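Long-range contacts in oxygen-independent coproporphyrinogen III oxidase (PDB 1OLT), which catalyses the anaerobic, S-adenosylmethionine-dependent oxidative decarboxylation of two propionate groups of coproporphyrinogen III to give protoporphyrinogen IX in heme biosynthesis: residues P27-F32 and L357-A362; Q84-L89 and I123-K128; G281-G286 and V299-G304. All coordinates share one frame; numbering follows the deposited sequence. Where two conformers were deposited one is given.

Contact 1: P27-F32 and L357-A362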
ATOM      1  N   PRO A  27     -14.307   5.198  -4.143  1.00 16.89           N
ATOM      2  CA  PRO A  27     -13.861   6.596  -4.326  1.00 17.35           C
ATOM      3  C   PRO A  27     -12.638   6.948  -3.517  1.00 18.59           C
ATOM      4  O   PRO A  27     -12.252   6.225  -2.586  1.00 18.23           O
ATOM      5  CB  PRO A  27     -15.035   7.433  -3.810  1.00 17.40           C
ATOM      6  CG  PRO A  27     -16.191   6.507  -3.671  1.00 16.95           C
ATOM      7  CD  PRO A  27     -15.670   5.122  -3.593  1.00 16.76           C
ATOM      8  N   THR A  28     -12.022   8.072  -3.865  1.00 19.57           N
ATOM      9  CA  THR A  28     -10.782   8.460  -3.203  1.00 20.55           C
ATOM     10  C   THR A  28     -11.058   9.161  -1.891  1.00 20.36           C
ATOM     11  O   THR A  28     -12.231   9.514  -1.590  1.00 19.15           O
ATOM     12  CB  THR A  28      -9.951   9.405  -4.114  1.00 21.22           C
ATOM     13  OG1 THR A  28     -10.515  10.739  -4.101  1.00 21.72           O
ATOM     14  CG2 THR A  28     -10.017   8.910  -5.593  1.00 22.24           C
ATOM     15  N   ALA A  29      -9.955   9.399  -1.158  1.00 20.55           N
ATOM     16  CA  ALA A  29      -9.945  10.170   0.096  1.00 20.46           C
ATOM     17  C   ALA A  29     -10.440  11.636  -0.077  1.00 20.07           C
ATOM     18  O   ALA A  29     -10.894  12.252   0.894  1.00 19.29           O
ATOM     19  CB  ALA A  29      -8.513  10.148   0.736  1.00 20.40           C
ATOM     20  N   LEU A  30     -10.351  12.200  -1.290  1.00 20.01           N
ATOM     21  CA  LEU A  30     -10.962  13.526  -1.543  1.00 19.78           C
ATOM     22  C   LEU A  30     -12.453  13.538  -1.206  1.00 18.89           C
ATOM     23  O   LEU A  30     -12.992  14.570  -0.800  1.00 18.60           O
ATOM     24  CB  LEU A  30     -10.860  13.953  -3.005  1.00 20.64           C
ATOM     25  CG  LEU A  30      -9.513  14.140  -3.658  1.00 22.53           C
ATOM     26  CD1 LEU A  30      -9.740  14.529  -5.144  1.00 25.16           C
ATOM     27  CD2 LEU A  30      -8.721  15.184  -2.901  1.00 24.58           C
ATOM     28  N   GLU A  31     -13.116  12.392  -1.383  1.00 17.24           N
ATOM     29  CA  GLU A  31     -14.549  12.310  -1.159  1.00 15.81           C
ATOM     30  C   GLU A  31     -14.965  11.993   0.284  1.00 14.21           C
ATOM     31  O   GLU A  31     -16.144  11.910   0.547  1.00 13.67           O
ATOM     32  CB  GLU A  31     -15.143  11.276  -2.102  1.00 16.16           C
ATOM     33  CG  GLU A  31     -14.762  11.471  -3.573  1.00 17.45           C
ATOM     34  CD  GLU A  31     -14.912  12.908  -4.099  1.00 18.61           C
ATOM     35  OE1 GLU A  31     -15.826  13.682  -3.671  1.00 17.39           O
ATOM     36  OE2 GLU A  31     -14.090  13.264  -4.977  1.00 22.64           O
ATOM     37  N   PHE A  32     -14.017  11.811   1.203  1.00 12.45           N
ATOM     38  CA  PHE A  32     -14.364  11.458   2.594  1.00 11.73           C
ATOM     39  C   PHE A  32     -14.969  12.701   3.234  1.00 11.59           C
ATOM     40  O   PHE A  32     -14.499  13.780   2.996  1.00 11.55           O
ATOM     41  CB  PHE A  32     -13.136  10.982   3.430  1.00 10.94           C
ATOM     42  CG  PHE A  32     -12.534   9.637   3.008  1.00  8.98           C
ATOM     43  CD1 PHE A  32     -12.976   8.927   1.910  1.00  8.62           C
ATOM     44  CD2 PHE A  32     -11.452   9.125   3.711  1.00  9.37           C
ATOM     45  CE1 PHE A  32     -12.358   7.714   1.539  1.00  7.65           C
ATOM     46  CE2 PHE A  32     -10.848   7.914   3.348  1.00  8.02           C
ATOM     47  CZ  PHE A  32     -11.322   7.210   2.263  1.00  7.69           C
ATOM     48  N   LEU A 357     -12.963   8.069  15.071  1.00 12.98           N
ATOM     49  CA  LEU A 357     -13.613   8.243  13.759  1.00 13.55           C
ATOM     50  C   LEU A 357     -13.745   9.706  13.425  1.00 13.42           C
ATOM     51  O   LEU A 357     -14.344  10.477  14.180  1.00 13.38           O
ATOM     52  CB  LEU A 357     -14.991   7.572  13.708  1.00 14.38           C
ATOM     53  CG  LEU A 357     -15.784   7.786  12.406  1.00 14.61           C
ATOM     54  CD1 LEU A 357     -15.153   7.175  11.264  1.00 14.56           C
ATOM     55  CD2 LEU A 357     -17.183   7.189  12.584  1.00 19.55           C
ATOM     56  N   TRP A 358     -13.193  10.072  12.275  1.00 13.52           N
ATOM     57  CA  TRP A 358     -13.117  11.457  11.808  1.00 13.67           C
ATOM     58  C   TRP A 358     -14.014  11.711  10.601  1.00 14.31           C
ATOM     59  O   TRP A 358     -14.862  12.609  10.605  1.00 14.33           O
ATOM     60  CB  TRP A 358     -11.677  11.761  11.449  1.00 13.21           C
ATOM     61  CG  TRP A 358     -11.424  13.081  10.868  1.00 14.65           C
ATOM     62  CD1 TRP A 358     -12.062  14.242  11.157  1.00 17.19           C
ATOM     63  CD2 TRP A 358     -10.437  13.394   9.908  1.00 18.10           C
ATOM     64  NE1 TRP A 358     -11.523  15.268  10.427  1.00 18.06           N
ATOM     65  CE2 TRP A 358     -10.544  14.776   9.627  1.00 19.61           C
ATOM     66  CE3 TRP A 358      -9.463  12.644   9.236  1.00 18.46           C
ATOM     67  CZ2 TRP A 358      -9.735  15.416   8.701  1.00 22.97           C
ATOM     68  CZ3 TRP A 358      -8.629  13.271   8.338  1.00 21.72           C
ATOM     69  CH2 TRP A 358      -8.774  14.660   8.063  1.00 24.07           C
ATOM     70  N   ARG A 359     -13.796  10.948   9.547  1.00 15.17           N
ATOM     71  CA  ARG A 359     -14.527  11.158   8.312  1.00 15.87           C
ATOM     72  C   ARG A 359     -14.644   9.872   7.532  1.00 15.51           C
ATOM     73  O   ARG A 359     -13.982   8.901   7.843  1.00 14.90           O
ATOM     74  CB  ARG A 359     -13.815  12.198   7.460  1.00 15.81           C
ATOM     75  CG  ARG A 359     -12.390  11.845   7.186  1.00 18.75           C
ATOM     76  CD  ARG A 359     -11.634  12.900   6.327  1.00 21.01           C
ATOM     77  NE  ARG A 359     -10.364  12.418   5.870  1.00 26.91           N
ATOM     78  CZ  ARG A 359      -9.686  12.901   4.817  1.00 32.61           C
ATOM     79  NH1 ARG A 359     -10.204  13.875   4.092  1.00 33.55           N
ATOM     80  NH2 ARG A 359      -8.480  12.398   4.481  1.00 31.66           N
ATOM     81  N   GLY A 360     -15.509   9.872   6.519  1.00 14.76           N
ATOM     82  CA  GLY A 360     -15.635   8.708   5.664  1.00 15.06           C
ATOM     83  C   GLY A 360     -16.705   8.862   4.606  1.00 15.39           C
ATOM     84  O   GLY A 360     -17.211   9.955   4.386  1.00 15.31           O
ATOM     85  N   ILE A 361     -17.044   7.750   3.949  0.50 14.76           N
ATOM     86  CA  ILE A 361     -18.075   7.718   2.904  0.50 13.89           C
ATOM     87  C   ILE A 361     -18.815   6.380   2.871  0.50 13.84           C
ATOM     88  O   ILE A 361     -18.188   5.329   2.957  0.50 13.44           O
ATOM     89  CB  ILE A 361     -17.419   7.950   1.507  0.50 13.53           C
ATOM     90  CG1 ILE A 361     -18.506   8.024   0.380  0.50 13.61           C
ATOM     91  CG2 ILE A 361     -16.441   6.881   1.190  0.50 12.38           C
ATOM     92  CD1 ILE A 361     -18.159   9.013  -0.636  0.50 13.46           C
ATOM     93  N   ALA A 362     -20.129   6.427   2.698  1.00 14.14           N
ATOM     94  CA  ALA A 362     -20.919   5.234   2.410  1.00 13.88           C
ATOM     95  C   ALA A 362     -21.016   5.207   0.891  1.00 12.78           C
ATOM     96  O   ALA A 362     -21.588   6.099   0.321  1.00 14.12           O
ATOM     97  CB  ALA A 362     -22.308   5.355   3.014  1.00 14.18           C
TER
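Phe32 enters the contact between Arg359 and Ile361, two residues of strand 357-362 that send their side chains toward the loop from positions flanking Gly360. The Phe32 CB lies over one face of the Arg359 guanidinium and also meets the aliphatic part of that chain, 3.8 Å from Arg359 CD. Arg359 has CG between its own backbone N and carbonyl carbon (chi1 56°) and an extended chain from CG to NE, crossing Phe32 at about a right angle. Arg359 NE comes to the edge of the phenyl ring, 4.1 Å from Phe32 CD2, and ring and guanidinium planes stand 74° apart. The opposite face of the guanidinium takes CH2 of Trp358, 3.5 Å from the plane.

Ile361 was deposited in two conformers; in the one described, Ile361 CG2 is 4.1 Å from Phe32 CD1, a less certain contact. Gly360 brings its backbone close, Gly360 O being 3.7 Å from Phe32 CA. The strand is an outermost one of a three-stranded antiparallel sheet, beside 335-339, and the 27-32 loop packs on it. Trp358 and Arg359 form a classic beta bulge opposite Gln338, whose OE1 accepts a hydrogen bond from Arg359 NH2. The chemistry is therefore mainly van der Waals packing, with the arginine offering its flat group and methylenes to Phe32 while its polar end is paired with the neighbouring strand.

Contact 2: Q84-L89 and I123-K128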
ATOM      1  N   GLN A  84       2.673   5.965  25.419  1.00 12.21           N
ATOM      2  CA  GLN A  84       1.460   6.758  25.432  1.00 12.86           C
ATOM      3  C   GLN A  84       0.545   6.346  24.253  1.00 12.99           C
ATOM      4  O   GLN A  84      -0.626   6.238  24.419  1.00 12.93           O
ATOM      5  CB  GLN A  84       1.740   8.257  25.296  1.00 13.19           C
ATOM      6  CG  GLN A  84       2.636   8.866  26.362  1.00 16.27           C
ATOM      7  CD  GLN A  84       2.938  10.337  26.124  1.00 20.43           C
ATOM      8  OE1 GLN A  84       2.985  10.770  24.964  1.00 17.88           O
ATOM      9  NE2 GLN A  84       3.101  11.135  27.247  1.00 16.94           N
ATOM     10  N   TYR A  85       1.131   6.088  23.101  1.00 10.88           N
ATOM     11  CA  TYR A  85       0.381   5.725  21.946  1.00 11.38           C
ATOM     12  C   TYR A  85      -0.272   4.349  22.102  1.00 11.73           C
ATOM     13  O   TYR A  85      -1.456   4.184  21.771  1.00 11.74           O
ATOM     14  CB  TYR A  85       1.302   5.776  20.720  1.00 11.94           C
ATOM     15  CG  TYR A  85       0.576   5.567  19.419  1.00 10.97           C
ATOM     16  CD1 TYR A  85      -0.246   6.537  18.938  1.00 11.65           C
ATOM     17  CD2 TYR A  85       0.726   4.423  18.708  1.00 13.66           C
ATOM     18  CE1 TYR A  85      -0.934   6.368  17.740  1.00 12.57           C
ATOM     19  CE2 TYR A  85       0.072   4.242  17.461  1.00 11.89           C
ATOM     20  CZ  TYR A  85      -0.781   5.231  17.012  1.00 12.32           C
ATOM     21  OH  TYR A  85      -1.459   5.119  15.797  1.00 12.99           O
ATOM     22  N   LEU A  86       0.457   3.370  22.624  1.00 11.26           N
ATOM     23  CA  LEU A  86      -0.116   2.084  22.927  1.00 12.06           C
ATOM     24  C   LEU A  86      -1.159   2.170  24.031  1.00 12.48           C
ATOM     25  O   LEU A  86      -2.125   1.389  23.999  1.00 11.84           O
ATOM     26  CB  LEU A  86       0.944   1.038  23.319  1.00 12.98           C
ATOM     27  CG  LEU A  86       1.909   0.497  22.267  1.00 18.62           C
ATOM     28  CD1 LEU A  86       2.638  -0.784  22.661  1.00 21.95           C
ATOM     29  CD2 LEU A  86       1.314   0.336  21.038  1.00 22.93           C
ATOM     30  N   ASP A  87      -1.057   3.144  24.943  1.00 11.87           N
ATOM     31  CA  ASP A  87      -2.149   3.362  25.911  1.00 12.09           C
ATOM     32  C   ASP A  87      -3.434   3.708  25.147  1.00 11.60           C
ATOM     33  O   ASP A  87      -4.508   3.254  25.515  1.00 11.24           O
ATOM     34  CB  ASP A  87      -1.863   4.452  26.935  1.00 10.30           C
ATOM     35  CG  ASP A  87      -0.781   4.080  27.907  1.00 14.39           C
ATOM     36  OD1 ASP A  87      -0.500   2.882  28.123  1.00 11.43           O
ATOM     37  OD2 ASP A  87      -0.142   4.977  28.554  1.00 15.33           O
ATOM     38  N   ALA A  88      -3.318   4.562  24.139  1.00 12.19           N
ATOM     39  CA  ALA A  88      -4.478   4.991  23.334  1.00 12.98           C
ATOM     40  C   ALA A  88      -5.020   3.867  22.446  1.00 12.47           C
ATOM     41  O   ALA A  88      -6.207   3.695  22.347  1.00 13.19           O
ATOM     42  CB  ALA A  88      -4.133   6.177  22.503  1.00 14.66           C
ATOM     43  N   LEU A  89      -4.137   3.108  21.835  1.00 13.10           N
ATOM     44  CA  LEU A  89      -4.500   1.934  21.030  1.00 13.14           C
ATOM     45  C   LEU A  89      -5.225   0.897  21.876  1.00 11.94           C
ATOM     46  O   LEU A  89      -6.266   0.366  21.440  1.00 11.04           O
ATOM     47  CB  LEU A  89      -3.303   1.275  20.381  1.00 12.34           C
ATOM     48  CG  LEU A  89      -2.716   1.948  19.149  1.00 15.96           C
ATOM     49  CD1 LEU A  89      -1.459   1.184  18.808  1.00 16.66           C
ATOM     50  CD2 LEU A  89      -3.753   1.853  18.003  1.00 20.30           C
ATOM     51  N   ILE A 123       6.160  -4.188  21.207  1.00 12.86           N
ATOM     52  CA  ILE A 123       5.686  -5.105  20.163  1.00 12.75           C
ATOM     53  C   ILE A 123       4.856  -6.160  20.833  1.00 12.20           C
ATOM     54  O   ILE A 123       3.744  -6.463  20.394  1.00 11.63           O
ATOM     55  CB  ILE A 123       6.871  -5.759  19.452  1.00 12.31           C
ATOM     56  CG1 ILE A 123       7.528  -4.747  18.546  1.00 14.89           C
ATOM     57  CG2 ILE A 123       6.404  -6.961  18.659  1.00 14.00           C
ATOM     58  CD1 ILE A 123       8.904  -5.128  18.085  1.00 17.04           C
ATOM     59  N   SER A 124       5.389  -6.760  21.906  1.00 12.34           N
ATOM     60  CA  SER A 124       4.644  -7.816  22.599  1.00 13.20           C
ATOM     61  C   SER A 124       3.337  -7.328  23.186  1.00 12.77           C
ATOM     62  O   SER A 124       2.296  -8.048  23.159  1.00 12.32           O
ATOM     63  CB  SER A 124       5.472  -8.485  23.725  1.00 13.41           C
ATOM     64  OG  SER A 124       6.609  -9.127  23.213  1.00 13.38           O
ATOM     65  N   ARG A 125       3.394  -6.137  23.773  1.00 12.17           N
ATOM     66  CA  ARG A 125       2.186  -5.563  24.357  1.00 12.40           C
ATOM     67  C   ARG A 125       1.049  -5.380  23.294  1.00 11.90           C
ATOM     68  O   ARG A 125      -0.111  -5.692  23.547  1.00 11.00           O
ATOM     69  CB  ARG A 125       2.468  -4.223  25.037  1.00 12.15           C
ATOM     70  CG  ARG A 125       1.247  -3.549  25.677  1.00 11.92           C
ATOM     71  CD  ARG A 125       1.531  -2.135  26.247  1.00 13.64           C
ATOM     72  NE  ARG A 125       0.274  -1.511  26.619  1.00 14.51           N
ATOM     73  CZ  ARG A 125       0.137  -0.233  26.878  1.00 15.84           C
ATOM     74  NH1 ARG A 125       1.169   0.581  26.809  1.00 14.30           N
ATOM     75  NH2 ARG A 125      -1.068   0.248  27.226  1.00 16.84           N
ATOM     76  N   LEU A 126       1.379  -4.814  22.160  1.00 12.15           N
ATOM     77  CA  LEU A 126       0.402  -4.600  21.151  1.00 11.48           C
ATOM     78  C   LEU A 126      -0.133  -5.874  20.574  1.00 12.46           C
ATOM     79  O   LEU A 126      -1.350  -5.980  20.365  1.00 12.45           O
ATOM     80  CB  LEU A 126       0.930  -3.669  20.073  1.00 11.77           C
ATOM     81  CG  LEU A 126      -0.012  -3.312  18.937  1.00  9.41           C
ATOM     82  CD1 LEU A 126      -1.359  -2.767  19.406  1.00  9.41           C
ATOM     83  CD2 LEU A 126       0.647  -2.349  18.061  1.00 12.33           C
ATOM     84  N   MET A 127       0.755  -6.835  20.258  0.70 12.43           N
ATOM     85  CA  MET A 127       0.300  -8.099  19.720  0.70 12.37           C
ATOM     86  C   MET A 127      -0.663  -8.810  20.671  0.70 12.22           C
ATOM     87  O   MET A 127      -1.639  -9.405  20.274  0.70 12.74           O
ATOM     88  CB  MET A 127       1.458  -9.018  19.403  0.70 12.08           C
ATOM     89  CG  MET A 127       2.164  -8.686  18.169  0.70 12.69           C
ATOM     90  SD  MET A 127       1.027  -8.667  16.715  0.70 14.29           S
ATOM     91  CE  MET A 127       0.099 -10.051  16.989  0.70 16.40           C
ATOM     92  N   LYS A 128      -0.344  -8.749  21.959  0.50 12.99           N
ATOM     93  CA  LYS A 128      -1.145  -9.366  23.007  0.50 13.01           C
ATOM     94  C   LYS A 128      -2.527  -8.716  23.079  0.50 13.47           C
ATOM     95  O   LYS A 128      -3.540  -9.418  23.187  0.50 13.34           O
ATOM     96  CB  LYS A 128      -0.407  -9.305  24.372  0.50 12.70           C
ATOM     97  CG  LYS A 128      -1.196  -9.865  25.582  0.50 13.14           C
ATOM     98  CD  LYS A 128      -0.425  -9.683  26.917  0.50 12.54           C
ATOM     99  CE  LYS A 128      -1.200 -10.273  28.106  0.50 13.49           C
ATOM    100  NZ  LYS A 128      -0.270 -11.023  29.025  0.50 14.83           N
TER
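Leu86 lays its CB over one face of the Arg125 guanidinium, 3.5 Å above the plane and off-centre. The two side chains lie alongside each other, pointing opposite ways, and Leu86 CD1 rests 4.0 Å from Arg125 CD. Arg125 reaches across to the neighbouring helix with CG anti to the backbone N (chi1 180°) and the chain extended to NE. At its end, NH1 and NH2 both grip one oxygen, Asp87 OD1. The shorter bond runs from Arg125 NH2 to Asp87 OD1, 2.8 Å with an N-H...O angle of 151°, and Asp87 OD1 receives it on its anti lone pair. Arg125 NH1 bonds to Asp87 OD1 at 3.1 Å and meets it from above the carboxylate plane. Glu90 OE1 forms a second salt bridge with Arg125 NH2, and the two carboxylates share the positive charge of the guanidinium. An alanine at Arg125 would probably leave Asp87 and Glu90 without this shared positive mate and uncover the flank of Leu86.

Deeper in, Leu126 faces both leucines: Leu126 CD2 is 4.1 Å from Leu86 CD2, and Leu126 CD1 is 4.0 Å from Leu89 CD1. Beneath this apolar layer lie Val57 and Ile59 of strand 53-62 and Trp110 of strand 105-112. The axes of the two short segments run 5° from parallel and approach to 10.7 Å, and those strands pair in parallel. This is the arrangement of successive beta-alpha units in the TIM-barrel-like core of radical SAM enzymes, with neighbouring helices packed side by side outside the sheet.

Contact 3: G281-G286 and V299-G304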
ATOM      1  N   GLY A 281      14.447 -12.251 -12.795  1.00 11.12           N
ATOM      2  CA  GLY A 281      13.434 -13.205 -12.413  1.00 11.84           C
ATOM      3  C   GLY A 281      12.264 -12.604 -11.695  1.00 13.61           C
ATOM      4  O   GLY A 281      11.544 -13.311 -11.059  1.00 14.40           O
ATOM      5  N   TYR A 282      12.076 -11.297 -11.762  1.00 14.35           N
ATOM      6  CA  TYR A 282      10.872 -10.698 -11.161  1.00 15.53           C
ATOM      7  C   TYR A 282       9.773 -10.360 -12.246  1.00 18.31           C
ATOM      8  O   TYR A 282      10.068  -9.771 -13.294  1.00 21.26           O
ATOM      9  CB  TYR A 282      11.221  -9.468 -10.385  1.00 15.35           C
ATOM     10  CG  TYR A 282      12.152  -9.690  -9.218  1.00 13.90           C
ATOM     11  CD1 TYR A 282      11.681 -10.178  -8.009  1.00 13.77           C
ATOM     12  CD2 TYR A 282      13.536  -9.470  -9.363  1.00 13.43           C
ATOM     13  CE1 TYR A 282      12.570 -10.401  -6.929  1.00 13.77           C
ATOM     14  CE2 TYR A 282      14.416  -9.658  -8.327  1.00 11.54           C
ATOM     15  CZ  TYR A 282      13.937 -10.144  -7.100  1.00 12.50           C
ATOM     16  OH  TYR A 282      14.839 -10.300  -6.071  1.00 12.57           O
ATOM     17  N   GLN A 283       8.543 -10.790 -12.016  1.00 18.15           N
ATOM     18  CA  GLN A 283       7.396 -10.344 -12.834  1.00 18.63           C
ATOM     19  C   GLN A 283       6.956  -8.933 -12.406  1.00 16.75           C
ATOM     20  O   GLN A 283       6.790  -8.666 -11.193  1.00 14.23           O
ATOM     21  CB  GLN A 283       6.240 -11.321 -12.609  1.00 19.04           C
ATOM     22  CG  GLN A 283       5.304 -11.507 -13.761  1.00 25.34           C
ATOM     23  CD  GLN A 283       4.216 -12.540 -13.437  1.00 31.13           C
ATOM     24  OE1 GLN A 283       4.514 -13.669 -13.019  1.00 33.13           O
ATOM     25  NE2 GLN A 283       2.960 -12.139 -13.585  1.00 35.32           N
ATOM     26  N   PHE A 284       6.779  -8.025 -13.360  1.00 15.82           N
ATOM     27  CA  PHE A 284       6.100  -6.735 -13.067  1.00 16.33           C
ATOM     28  C   PHE A 284       4.578  -7.029 -12.837  1.00 15.73           C
ATOM     29  O   PHE A 284       3.879  -7.396 -13.768  1.00 15.19           O
ATOM     30  CB  PHE A 284       6.309  -5.720 -14.208  1.00 16.72           C
ATOM     31  CG  PHE A 284       5.668  -4.349 -13.952  1.00 19.14           C
ATOM     32  CD1 PHE A 284       5.647  -3.782 -12.692  1.00 21.40           C
ATOM     33  CD2 PHE A 284       5.111  -3.641 -15.004  1.00 24.35           C
ATOM     34  CE1 PHE A 284       5.066  -2.564 -12.452  1.00 22.94           C
ATOM     35  CE2 PHE A 284       4.529  -2.409 -14.814  1.00 24.78           C
ATOM     36  CZ  PHE A 284       4.500  -1.849 -13.534  1.00 25.11           C
ATOM     37  N   ILE A 285       4.105  -6.917 -11.606  1.00 14.62           N
ATOM     38  CA  ILE A 285       2.711  -7.204 -11.265  1.00 15.08           C
ATOM     39  C   ILE A 285       1.835  -6.012 -11.702  1.00 16.25           C
ATOM     40  O   ILE A 285       0.815  -6.180 -12.367  1.00 18.14           O
ATOM     41  CB  ILE A 285       2.512  -7.434  -9.763  1.00 14.98           C
ATOM     42  CG1 ILE A 285       3.440  -8.531  -9.227  1.00 15.79           C
ATOM     43  CG2 ILE A 285       1.033  -7.786  -9.481  1.00 16.23           C
ATOM     44  CD1 ILE A 285       3.307  -9.864  -9.965  1.00 14.32           C
ATOM     45  N   GLY A 286       2.264  -4.843 -11.359  1.00 16.68           N
ATOM     46  CA  GLY A 286       1.575  -3.645 -11.712  1.00 18.51           C
ATOM     47  C   GLY A 286       1.873  -2.534 -10.764  1.00 19.62           C
ATOM     48  O   GLY A 286       2.327  -2.744  -9.607  1.00 19.72           O
ATOM     49  N   VAL A 299       0.617 -15.590  -9.198  1.00 24.53           N
ATOM     50  CA  VAL A 299      -0.240 -16.735  -9.524  1.00 25.87           C
ATOM     51  C   VAL A 299      -1.667 -16.243  -9.598  1.00 26.15           C
ATOM     52  O   VAL A 299      -2.376 -16.533 -10.562  1.00 27.57           O
ATOM     53  CB  VAL A 299      -0.132 -17.847  -8.454  1.00 26.11           C
ATOM     54  CG1 VAL A 299      -1.190 -18.929  -8.647  1.00 28.61           C
ATOM     55  CG2 VAL A 299       1.276 -18.466  -8.476  1.00 26.89           C
ATOM     56  N   ALA A 300      -2.074 -15.470  -8.597  1.00 26.74           N
ATOM     57  CA  ALA A 300      -3.444 -15.014  -8.516  1.00 26.80           C
ATOM     58  C   ALA A 300      -3.720 -14.162  -9.727  1.00 27.19           C
ATOM     59  O   ALA A 300      -4.764 -14.344 -10.380  1.00 26.42           O
ATOM     60  CB  ALA A 300      -3.705 -14.259  -7.236  1.00 27.14           C
ATOM     61  N   GLN A 301      -2.770 -13.278 -10.068  1.00 26.99           N
ATOM     62  CA  GLN A 301      -2.972 -12.371 -11.190  1.00 27.27           C
ATOM     63  C   GLN A 301      -3.233 -13.127 -12.493  1.00 27.61           C
ATOM     64  O   GLN A 301      -4.158 -12.784 -13.248  1.00 27.08           O
ATOM     65  CB  GLN A 301      -1.789 -11.419 -11.389  1.00 26.77           C
ATOM     66  CG  GLN A 301      -2.032 -10.361 -12.529  1.00 26.58           C
ATOM     67  CD  GLN A 301      -0.851  -9.387 -12.640  1.00 26.61           C
ATOM     68  OE1 GLN A 301       0.234  -9.816 -13.001  1.00 25.15           O
ATOM     69  NE2 GLN A 301      -1.062  -8.089 -12.317  1.00 21.89           N
ATOM     70  N   ARG A 302      -2.401 -14.123 -12.776  1.00 28.58           N
ATOM     71  CA  ARG A 302      -2.639 -14.998 -13.937  1.00 29.73           C
ATOM     72  C   ARG A 302      -4.040 -15.621 -13.901  1.00 29.97           C
ATOM     73  O   ARG A 302      -4.749 -15.669 -14.929  1.00 30.73           O
ATOM     74  CB  ARG A 302      -1.596 -16.114 -14.004  1.00 30.26           C
ATOM     75  CG  ARG A 302      -0.291 -15.718 -14.701  1.00 31.85           C
ATOM     76  CD  ARG A 302       0.596 -16.933 -15.117  1.00 33.40           C
ATOM     77  NE  ARG A 302       1.100 -17.691 -13.953  1.00 35.51           N
ATOM     78  CZ  ARG A 302       2.095 -17.308 -13.137  1.00 33.36           C
ATOM     79  NH1 ARG A 302       2.734 -16.165 -13.323  1.00 34.12           N
ATOM     80  NH2 ARG A 302       2.444 -18.094 -12.125  1.00 32.90           N
ATOM     81  N   GLU A 303      -4.436 -16.085 -12.722  1.00 30.06           N
ATOM     82  CA  GLU A 303      -5.741 -16.706 -12.522  1.00 30.83           C
ATOM     83  C   GLU A 303      -6.909 -15.715 -12.464  1.00 30.73           C
ATOM     84  O   GLU A 303      -8.055 -16.120 -12.335  1.00 31.52           O
ATOM     85  CB  GLU A 303      -5.728 -17.580 -11.267  1.00 30.85           C
ATOM     86  CG  GLU A 303      -4.772 -18.758 -11.396  1.00 33.59           C
ATOM     87  CD  GLU A 303      -4.682 -19.607 -10.138  1.00 37.13           C
ATOM     88  OE1 GLU A 303      -5.072 -19.112  -9.056  1.00 39.77           O
ATOM     89  OE2 GLU A 303      -4.216 -20.775 -10.241  1.00 40.87           O
ATOM     90  N   GLY A 304      -6.630 -14.428 -12.559  1.00 30.41           N
ATOM     91  CA  GLY A 304      -7.672 -13.428 -12.700  1.00 30.31           C
ATOM     92  C   GLY A 304      -8.325 -13.047 -11.387  1.00 30.27           C
ATOM     93  O   GLY A 304      -9.403 -12.479 -11.401  1.00 30.82           O
TER
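Gln301 extends from helix 299-303 to strand 283-286 and bonds to the backbone of Ile285. Its CG is anti to the backbone N and the chain is extended beyond CG. Gln301 NE2 donates to Ile285 O over 2.7 Å, with a nearly straight N-H...O angle of 172°. The acceptor is in the Gln301 amide plane, whereas the donor is tilted 27° from the carbonyl plane of Ile285. Cys379 O is a second acceptor for this NE2, and two backbone carbonyls accepting from one nitrogen would hold the amide's rotation. Ile285 also meets the amide with its side chain, Ile285 CG2 lying 3.5 Å from Gln301 NE2. Gln301 OE1, for its part, is 3.6 Å from Gln283 NE2.

The acceptor belongs to a classic beta bulge: Ile285 and Gly286 both face His289 beside the antiparallel strand 289-291, at an end of the large mixed sheet. Helix 299-303 follows that strand and crosses strand 283-286 at 66°, the axes of these short segments approaching to 10.2 Å.

Next along the helix, the Arg302 chain is bent at chi3, and Arg302 NH1 lies 3.1 Å from Gln283 OE1, which sits near the guanidinium plane at its edge. Arg302 NH2 hydrogen-bonds Pro293 O, the stronger polar partner. Gly304 has positive phi and a Schellman motif, with Gly304 N bonded to Gln301 O at 3.0 Å.

The three contacts are separate, and contacts 2 and 3 follow one another in the chain inside the long loop that contact 1 closes. Contacts 2 and 3 are on opposite sides of the chain's centre, their own centres 36 Å apart; contacts 1 and 3 are likewise opposed, 30 Å between centres. Contact 1 comes nearest to contact 2, about 11 Å between nearest atoms. It is also the closest of the three to bound S-adenosylmethionine: the Phe32 side chain is about 8 Å from it and about 4 Å from that of the binding residue Ile329. The corresponding distances to bound S-adenosylmethionine are about 11 Å from Leu89 in contact 2 and about 13 Å from Ile285 in contact 3.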